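PDB 6PWJ: GGDEF and EAL domain-containing protein from Vibrio cholerae O1 str. 2010EL-1786, which probably takes part in cyclic di-GMP signalling through its GGDEF and EAL domains, whose signature motifs depart from those of active enzymes. Local coordinates for residues Gly37-Ser42 and Val140-Gln145; Leu50-Ile55 and Tyr95-Ile100; Lys4-Glu9 and Leu373-Arg378. All coordinates share one frame; numbering follows the deposited sequence.

Interaction 1: residues Gly37-Ser42 and Val140-Gln145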
# COMPACT_ATOMS: atom_id res chain seq x y z
N GLY A 37 9.97 0.38 1.35
CA GLY A 37 8.94 1.36 1.04
C GLY A 37 8.17 1.80 2.27
O GLY A 37 7.85 2.98 2.42
N TRP A 38 7.85 0.86 3.16
CA TRP A 38 7.10 1.20 4.36
C TRP A 38 7.96 1.99 5.35
O TRP A 38 7.48 2.92 5.99
CB TRP A 38 6.56 -0.07 5.02
CG TRP A 38 6.02 0.14 6.39
CD1 TRP A 38 4.84 0.74 6.73
CD2 TRP A 38 6.62 -0.29 7.62
NE1 TRP A 38 4.68 0.74 8.10
CE2 TRP A 38 5.76 0.11 8.67
CE3 TRP A 38 7.80 -0.95 7.94
CZ2 TRP A 38 6.04 -0.14 10.01
CZ3 TRP A 38 8.09 -1.20 9.27
CH2 TRP A 38 7.21 -0.80 10.29
N LEU A 39 9.24 1.63 5.47
CA LEU A 39 10.11 2.33 6.41
C LEU A 39 10.40 3.75 5.95
O LEU A 39 10.46 4.67 6.77
CB LEU A 39 11.42 1.55 6.59
CG LEU A 39 11.37 0.37 7.57
CD1 LEU A 39 12.71 -0.33 7.63
CD2 LEU A 39 10.95 0.85 8.95
N SER A 40 10.59 3.95 4.64
CA SER A 40 10.90 5.28 4.13
C SER A 40 9.69 6.20 4.09
O SER A 40 9.86 7.42 4.09
CB SER A 40 11.52 5.18 2.73
OG SER A 40 10.56 4.74 1.78
N GLU A 41 8.48 5.64 4.05
CA GLU A 41 7.28 6.46 3.94
C GLU A 41 6.66 6.77 5.30
O GLU A 41 6.32 7.92 5.58
CB GLU A 41 6.25 5.77 3.04
CG GLU A 41 4.99 6.59 2.83
CD GLU A 41 3.81 5.75 2.38
OE1 GLU A 41 3.84 5.23 1.25
OE2 GLU A 41 2.85 5.62 3.17
N SER A 42 6.50 5.75 6.15
CA SER A 42 5.88 5.96 7.45
C SER A 42 6.66 5.27 8.57
O SER A 42 7.03 5.91 9.56
CB SER A 42 4.44 5.45 7.44
OG SER A 42 4.39 4.04 7.32
N VAL A 140 8.64 -6.66 16.44
CA VAL A 140 9.19 -5.33 16.65
C VAL A 140 8.09 -4.30 16.41
O VAL A 140 7.46 -4.30 15.35
CB VAL A 140 10.39 -5.05 15.72
CG1 VAL A 140 10.77 -3.58 15.78
CG2 VAL A 140 11.57 -5.92 16.12
N SER A 141 7.87 -3.44 17.40
CA SER A 141 6.94 -2.32 17.27
C SER A 141 7.74 -1.09 16.88
O SER A 141 8.62 -0.65 17.63
CB SER A 141 6.17 -2.10 18.57
OG SER A 141 5.20 -1.08 18.41
N ASN A 142 7.43 -0.52 15.71
CA ASN A 142 8.19 0.59 15.15
C ASN A 142 7.31 1.83 15.13
O ASN A 142 6.15 1.78 14.72
CB ASN A 142 8.67 0.24 13.74
CG ASN A 142 9.91 1.03 13.34
OD1 ASN A 142 11.00 0.80 13.87
ND2 ASN A 142 9.75 1.94 12.39
N LYS A 143 7.88 2.96 15.56
CA LYS A 143 7.14 4.21 15.68
C LYS A 143 7.50 5.24 14.63
O LYS A 143 6.62 5.99 14.20
CB LYS A 143 7.37 4.84 17.07
CG LYS A 143 7.31 3.86 18.23
CD LYS A 143 5.98 3.13 18.31
CE LYS A 143 5.93 2.22 19.52
NZ LYS A 143 4.79 1.27 19.47
N ARG A 144 8.76 5.31 14.20
CA ARG A 144 9.21 6.36 13.30
C ARG A 144 9.94 5.76 12.11
O ARG A 144 10.32 4.59 12.10
CB ARG A 144 10.12 7.36 14.02
CG ARG A 144 9.44 8.12 15.14
CD ARG A 144 10.37 9.16 15.74
NE ARG A 144 11.60 8.57 16.25
CZ ARG A 144 11.73 8.01 17.45
NH1 ARG A 144 10.68 7.97 18.28
NH2 ARG A 144 12.88 7.49 17.84
N GLN A 145 10.15 6.60 11.09
CA GLN A 145 10.93 6.20 9.93
C GLN A 145 12.37 5.93 10.33
O GLN A 145 12.99 6.74 11.03
CB GLN A 145 10.87 7.28 8.85
CG GLN A 145 9.48 7.49 8.26
CD GLN A 145 9.13 8.96 8.14
OE1 GLN A 145 9.14 9.70 9.12
NE2 GLN A 145 8.81 9.39 6.92
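Trp38 and Asn142 meet where the last turn of helix 28-41 comes down on the end of strand 136-142, within the GGDEF domain. The two side chains run past each other in opposite directions, the indole plane and the amide plane 57° apart. Contact falls to the far corner of the benzo ring: Trp38 CH2 lies 3.9 Å from Asn142 CB, which approaches obliquely. The indole reaches the strand because CG of Trp38 is anti to the backbone N (chi1 168°), and its NE1 is hydrogen-bonded to the backbone O of Ile44. Leu39 meets Asn142 at about a right angle, its methyl CD2 lying 3.8 Å from Asn142 ND2. That amide nitrogen has its main partner in Gly43 O and a weaker bond to Arg144 O, so the asparagine bridges the loops on both sides of the contact.

Beyond the strand, Gln145 lies across the carbonyl end of the helix. Its CG touches both Leu39 O (3.3 Å) and Ser42 O (3.2 Å), while CA also approaches Leu39 O in a CA-H...O contact. The chain bends at chi2 (135°), carrying the amide past these oxygens until NE2 is 3.2 Å from Glu41 O. Leu39 turns its side chain to Thr148 and Leu151 of helix 148-164, whereas Glu41 forms a salt bridge with Arg391.

The chemistry is therefore divided: a small buried patch of indole, leucine methyl and asparagine on one side, and on the solvent-exposed side a glutamine laid over the carbonyls of the last helical turn and of Ser42, the first residue beyond it. Gln145 adds only weak C-H and amide approaches to these oxygens, while a full positive charge, Arg391, reaches the same turn at Gly37 O.

Interaction 2: residues Leu50-Ile55 and Tyr95-Ile100; sequences LQAEFI and YEFGII
Phe97 gathers the apolar centre around the rim of its ring: Ile55 CD1 comes to 4.1 Å from Phe97 CE1, and Ala52 CB to 4.2 Å from the same atom, both near the ring plane. The contact joins neighbouring antiparallel strands, 45-51 and 96-102, of the GGDEF-domain sheet. Tyr95, Glu96 and Phe97 occupy the last three positions of the GGDEF signature, which is degenerate here, with both glycines replaced and tyrosine in place of the aspartate. Leu50 packs its CB beside that of Phe97, and Leu74 of helix 64-81 also touches the phenylalanine.

Leu50 and Phe97 form a hydrogen-bonded pair, with Leu50 N to Phe97 O at 2.7 Å and a return bond from Phe97 N to Leu50 O. Where strand 45-51 ends, Ala52 N still donates to Tyr95 O at 2.9 Å, nearly along the C=O axis. Ala52 centres an inverse gamma turn and holds the N-cap position of helix 53-61, so the chain passes directly from strand to helix.

Tyr95 stands beside this turn, its backbone placing CB 3.8 Å from Ile55 CG2. With CG between the backbone N and carbonyl carbon (chi1 75°), the ring is turned so that its edge meets Ala52 O. Glu96 CG lies over the centre of one ring face.

At the polar edge Gln51 and Glu96, a non-hydrogen-bonded pair, run side by side in the same direction. Their amide and carboxylate planes are 39° apart, and Gln51 NE2 donates to Glu96 OE2 over 2.6 Å, meeting that oxygen nearly end-on.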
# COMPACT_ATOMS: atom_id res chain seq x y z
N LEU A 50 9.07 -14.96 11.75
CA LEU A 50 8.72 -16.28 12.26
C LEU A 50 9.76 -17.29 11.80
O LEU A 50 9.90 -17.53 10.59
CB LEU A 50 7.32 -16.70 11.79
CG LEU A 50 6.92 -18.14 12.12
CD1 LEU A 50 6.99 -18.37 13.62
CD2 LEU A 50 5.53 -18.44 11.59
N GLN A 51 10.49 -17.86 12.74
CA GLN A 51 11.46 -18.92 12.46
C GLN A 51 10.80 -20.25 12.76
O GLN A 51 10.74 -20.69 13.91
CB GLN A 51 12.73 -18.73 13.29
CG GLN A 51 13.64 -17.61 12.79
CD GLN A 51 14.98 -17.61 13.49
OE1 GLN A 51 15.12 -18.11 14.60
NE2 GLN A 51 15.99 -17.04 12.82
N ALA A 52 10.28 -20.90 11.71
CA ALA A 52 9.62 -22.20 11.84
C ALA A 52 10.68 -23.28 11.94
O ALA A 52 11.05 -23.94 10.96
CB ALA A 52 8.67 -22.44 10.67
N GLU A 53 11.18 -23.48 13.16
CA GLU A 53 12.19 -24.51 13.39
C GLU A 53 11.67 -25.89 13.01
O GLU A 53 12.44 -26.73 12.52
CB GLU A 53 12.64 -24.49 14.85
CG GLU A 53 13.33 -23.20 15.27
CD GLU A 53 14.76 -23.10 14.77
OE1 GLU A 53 15.36 -24.15 14.48
OE2 GLU A 53 15.28 -21.97 14.66
N PHE A 54 10.38 -26.15 13.22
CA PHE A 54 9.83 -27.45 12.88
C PHE A 54 9.85 -27.69 11.37
O PHE A 54 9.97 -28.84 10.93
CB PHE A 54 8.40 -27.58 13.42
CG PHE A 54 7.38 -26.79 12.66
CD1 PHE A 54 7.27 -25.42 12.85
CD2 PHE A 54 6.52 -27.41 11.77
CE1 PHE A 54 6.32 -24.69 12.16
CE2 PHE A 54 5.58 -26.68 11.08
CZ PHE A 54 5.48 -25.32 11.27
N ILE A 55 9.74 -26.63 10.58
CA ILE A 55 9.88 -26.78 9.13
C ILE A 55 11.33 -27.08 8.77
O ILE A 55 11.61 -27.87 7.86
CB ILE A 55 9.36 -25.53 8.40
CG1 ILE A 55 7.83 -25.47 8.48
CG2 ILE A 55 9.85 -25.52 6.96
CD1 ILE A 55 7.23 -24.26 7.79
N TYR A 95 12.71 -21.78 5.94
CA TYR A 95 11.87 -22.03 7.10
C TYR A 95 11.51 -20.75 7.85
O TYR A 95 10.91 -20.82 8.92
CB TYR A 95 12.55 -23.01 8.06
CG TYR A 95 13.68 -22.39 8.85
CD1 TYR A 95 14.92 -22.17 8.27
CD2 TYR A 95 13.51 -22.03 10.18
CE1 TYR A 95 15.96 -21.61 8.99
CE2 TYR A 95 14.54 -21.47 10.91
CZ TYR A 95 15.76 -21.26 10.31
OH TYR A 95 16.79 -20.70 11.03
N GLU A 96 11.87 -19.58 7.31
CA GLU A 96 11.65 -18.31 7.98
C GLU A 96 10.64 -17.48 7.20
O GLU A 96 10.54 -17.58 5.98
CB GLU A 96 12.97 -17.54 8.12
CG GLU A 96 14.06 -18.32 8.83
CD GLU A 96 15.32 -17.51 9.06
OE1 GLU A 96 16.06 -17.27 8.08
OE2 GLU A 96 15.56 -17.11 10.21
N PHE A 97 9.88 -16.66 7.94
CA PHE A 97 8.82 -15.86 7.35
C PHE A 97 8.86 -14.46 7.94
O PHE A 97 9.05 -14.29 9.15
CB PHE A 97 7.45 -16.49 7.59
CG PHE A 97 7.31 -17.88 7.03
CD1 PHE A 97 7.75 -18.97 7.75
CD2 PHE A 97 6.74 -18.08 5.78
CE1 PHE A 97 7.63 -20.25 7.23
CE2 PHE A 97 6.62 -19.35 5.26
CZ PHE A 97 7.06 -20.44 5.99
N GLY A 98 8.66 -13.46 7.09
CA GLY A 98 8.64 -12.06 7.49
C GLY A 98 7.26 -11.47 7.27
O GLY A 98 6.63 -11.71 6.24
N ILE A 99 6.80 -10.70 8.25
CA ILE A 99 5.47 -10.10 8.23
C ILE A 99 5.60 -8.62 8.56
O ILE A 99 6.27 -8.26 9.53
CB ILE A 99 4.51 -10.80 9.20
CG1 ILE A 99 4.47 -12.30 8.94
CG2 ILE A 99 3.11 -10.21 9.09
CD1 ILE A 99 3.57 -13.06 9.88
N ILE A 100 4.94 -7.78 7.77
CA ILE A 100 4.93 -6.33 7.98
C ILE A 100 3.48 -5.92 8.23
O ILE A 100 2.60 -6.20 7.41
CB ILE A 100 5.52 -5.57 6.78
CG1 ILE A 100 6.87 -6.17 6.39
CG2 ILE A 100 5.66 -4.10 7.11
CD1 ILE A 100 7.46 -5.56 5.13

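Interaction 3: residues Lys4-Glu9 and Leu373-Arg378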
# COMPACT_ATOMS: atom_id res chain seq x y z
N LYS A 4 -5.87 -9.74 -22.87
CA LYS A 4 -5.88 -10.95 -22.06
C LYS A 4 -4.56 -11.70 -22.16
O LYS A 4 -4.10 -12.29 -21.18
CB LYS A 4 -7.05 -11.85 -22.45
CG LYS A 4 -8.41 -11.28 -22.08
CD LYS A 4 -9.34 -12.35 -21.54
CE LYS A 4 -10.60 -11.74 -20.94
NZ LYS A 4 -11.50 -12.77 -20.36
N ALA A 5 -3.94 -11.68 -23.34
CA ALA A 5 -2.60 -12.26 -23.47
C ALA A 5 -1.57 -11.43 -22.72
O ALA A 5 -0.69 -11.98 -22.05
CB ALA A 5 -2.23 -12.39 -24.94
N GLN A 6 -1.67 -10.10 -22.80
CA GLN A 6 -0.72 -9.24 -22.11
C GLN A 6 -0.92 -9.29 -20.60
O GLN A 6 0.05 -9.40 -19.84
CB GLN A 6 -0.87 -7.80 -22.62
CG GLN A 6 0.19 -6.85 -22.08
CD GLN A 6 1.58 -7.20 -22.56
OE1 GLN A 6 1.93 -6.96 -23.72
NE2 GLN A 6 2.38 -7.77 -21.67
N ALA A 7 -2.18 -9.22 -20.15
CA ALA A 7 -2.44 -9.27 -18.71
C ALA A 7 -1.99 -10.59 -18.11
O ALA A 7 -1.39 -10.61 -17.03
CB ALA A 7 -3.93 -9.04 -18.44
N LYS A 8 -2.27 -11.70 -18.79
CA LYS A 8 -1.81 -12.99 -18.29
C LYS A 8 -0.29 -13.08 -18.29
O LYS A 8 0.30 -13.71 -17.40
CB LYS A 8 -2.42 -14.12 -19.13
CG LYS A 8 -3.92 -14.29 -18.93
CD LYS A 8 -4.48 -15.39 -19.82
CE LYS A 8 -5.98 -15.53 -19.62
NZ LYS A 8 -6.58 -16.53 -20.55
N GLU A 9 0.36 -12.45 -19.27
CA GLU A 9 1.82 -12.38 -19.24
C GLU A 9 2.30 -11.56 -18.05
O GLU A 9 3.30 -11.91 -17.40
CB GLU A 9 2.35 -11.77 -20.54
CG GLU A 9 3.86 -11.76 -20.65
CD GLU A 9 4.38 -10.63 -21.51
OE1 GLU A 9 3.81 -9.52 -21.44
OE2 GLU A 9 5.37 -10.84 -22.25
N LEU A 373 7.71 -5.06 -14.68
CA LEU A 373 7.36 -3.65 -14.84
C LEU A 373 6.88 -3.37 -16.26
O LEU A 373 5.81 -2.78 -16.46
CB LEU A 373 8.56 -2.77 -14.48
CG LEU A 373 8.38 -1.26 -14.66
CD1 LEU A 373 7.23 -0.75 -13.80
CD2 LEU A 373 9.67 -0.54 -14.34
N THR A 374 7.67 -3.78 -17.25
CA THR A 374 7.28 -3.55 -18.64
C THR A 374 5.95 -4.22 -18.95
O THR A 374 5.05 -3.60 -19.54
CB THR A 374 8.37 -4.07 -19.58
OG1 THR A 374 9.60 -3.38 -19.32
CG2 THR A 374 7.96 -3.86 -21.03
N SER A 375 5.79 -5.48 -18.55
CA SER A 375 4.56 -6.21 -18.85
C SER A 375 3.37 -5.59 -18.12
O SER A 375 2.31 -5.37 -18.73
CB SER A 375 4.72 -7.68 -18.47
OG SER A 375 3.57 -8.43 -18.82
N ILE A 376 3.52 -5.31 -16.83
CA ILE A 376 2.42 -4.73 -16.06
C ILE A 376 2.06 -3.35 -16.59
O ILE A 376 0.90 -2.93 -16.52
CB ILE A 376 2.78 -4.69 -14.56
CG1 ILE A 376 1.54 -4.94 -13.70
CG2 ILE A 376 3.41 -3.35 -14.20
CD1 ILE A 376 1.17 -6.40 -13.57
N SER A 377 3.04 -2.62 -17.12
CA SER A 377 2.79 -1.28 -17.64
C SER A 377 2.21 -1.33 -19.05
O SER A 377 1.35 -0.51 -19.40
CB SER A 377 4.07 -0.45 -17.61
OG SER A 377 4.61 -0.41 -16.30
N ARG A 378 2.68 -2.27 -19.88
CA ARG A 378 2.11 -2.42 -21.22
C ARG A 378 0.62 -2.73 -21.15
O ARG A 378 -0.16 -2.26 -21.98
CB ARG A 378 2.84 -3.51 -21.99
CG ARG A 378 4.04 -3.05 -22.80
CD ARG A 378 4.43 -4.11 -23.82
NE ARG A 378 4.77 -5.37 -23.17
CZ ARG A 378 5.95 -5.97 -23.28
NH1 ARG A 378 6.91 -5.44 -24.03
NH2 ARG A 378 6.18 -7.12 -22.65
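Segments 4-9 and 373-378, of helices 3-18 and 367-381, run roughly antiparallel, their axes 8.5 Å apart at closest approach and 145° between their directions. Gln6 and Arg378 cross at about a right angle, amide and guanidinium planes 38° apart, and Arg378 NE makes a weak, bent bond to Gln6 OE1 at 3.3 Å. The glutamine bends at chi2 (65°), which lays its amide across the arginine, CD against CB and NE. Glu9 runs extended to the other end of the guanidinium and lies at its edge, the two planes only moderately tilted, in a salt bridge of 3.6 Å between Glu9 OE1 and Arg378 NH2. Ser375 OG, on the facing turn, donates to Glu9 OE1 at 2.8 Å. Both Glu9 contacts are uncertain in detail, because OE1 is modelled too close to Gln6. One face of the guanidinium is backed by Thr374 CG2 of its own helix.

This small polar interface joins the N-terminal helix 3-18 to the EAL domain. Ser375 continues the packing onto Ala10 and Leu13 further along helix 3-18, Gln6 and Ala7 touch Thr379, and on the inner side of helix 367-381 Leu373, Ile376 and Ser377 rest on Leu356 of strand 353-356.

Interactions 1 and 2 belong to one GGDEF domain and share its five-stranded sheet, in which strands 45-51 and 136-142 are neighbours. Their centres lie 21 Å apart, yet they touch where Trp38 CE3 packs 3.9 Å from Ile100 CG2. Interaction 3 stands about 31 Å from the first and 32 Å from the second, between centres, and reaches the EAL domain. Along the chain the contacts are nested: 50-55/95-100 lies inside the loop closed by 37-42/140-145, and both lie inside that closed by 4-9/373-378. The chain from helix 3-18 thus passes through the GGDEF domain and most of the EAL domain before helix 367-381 packs back against that first helix.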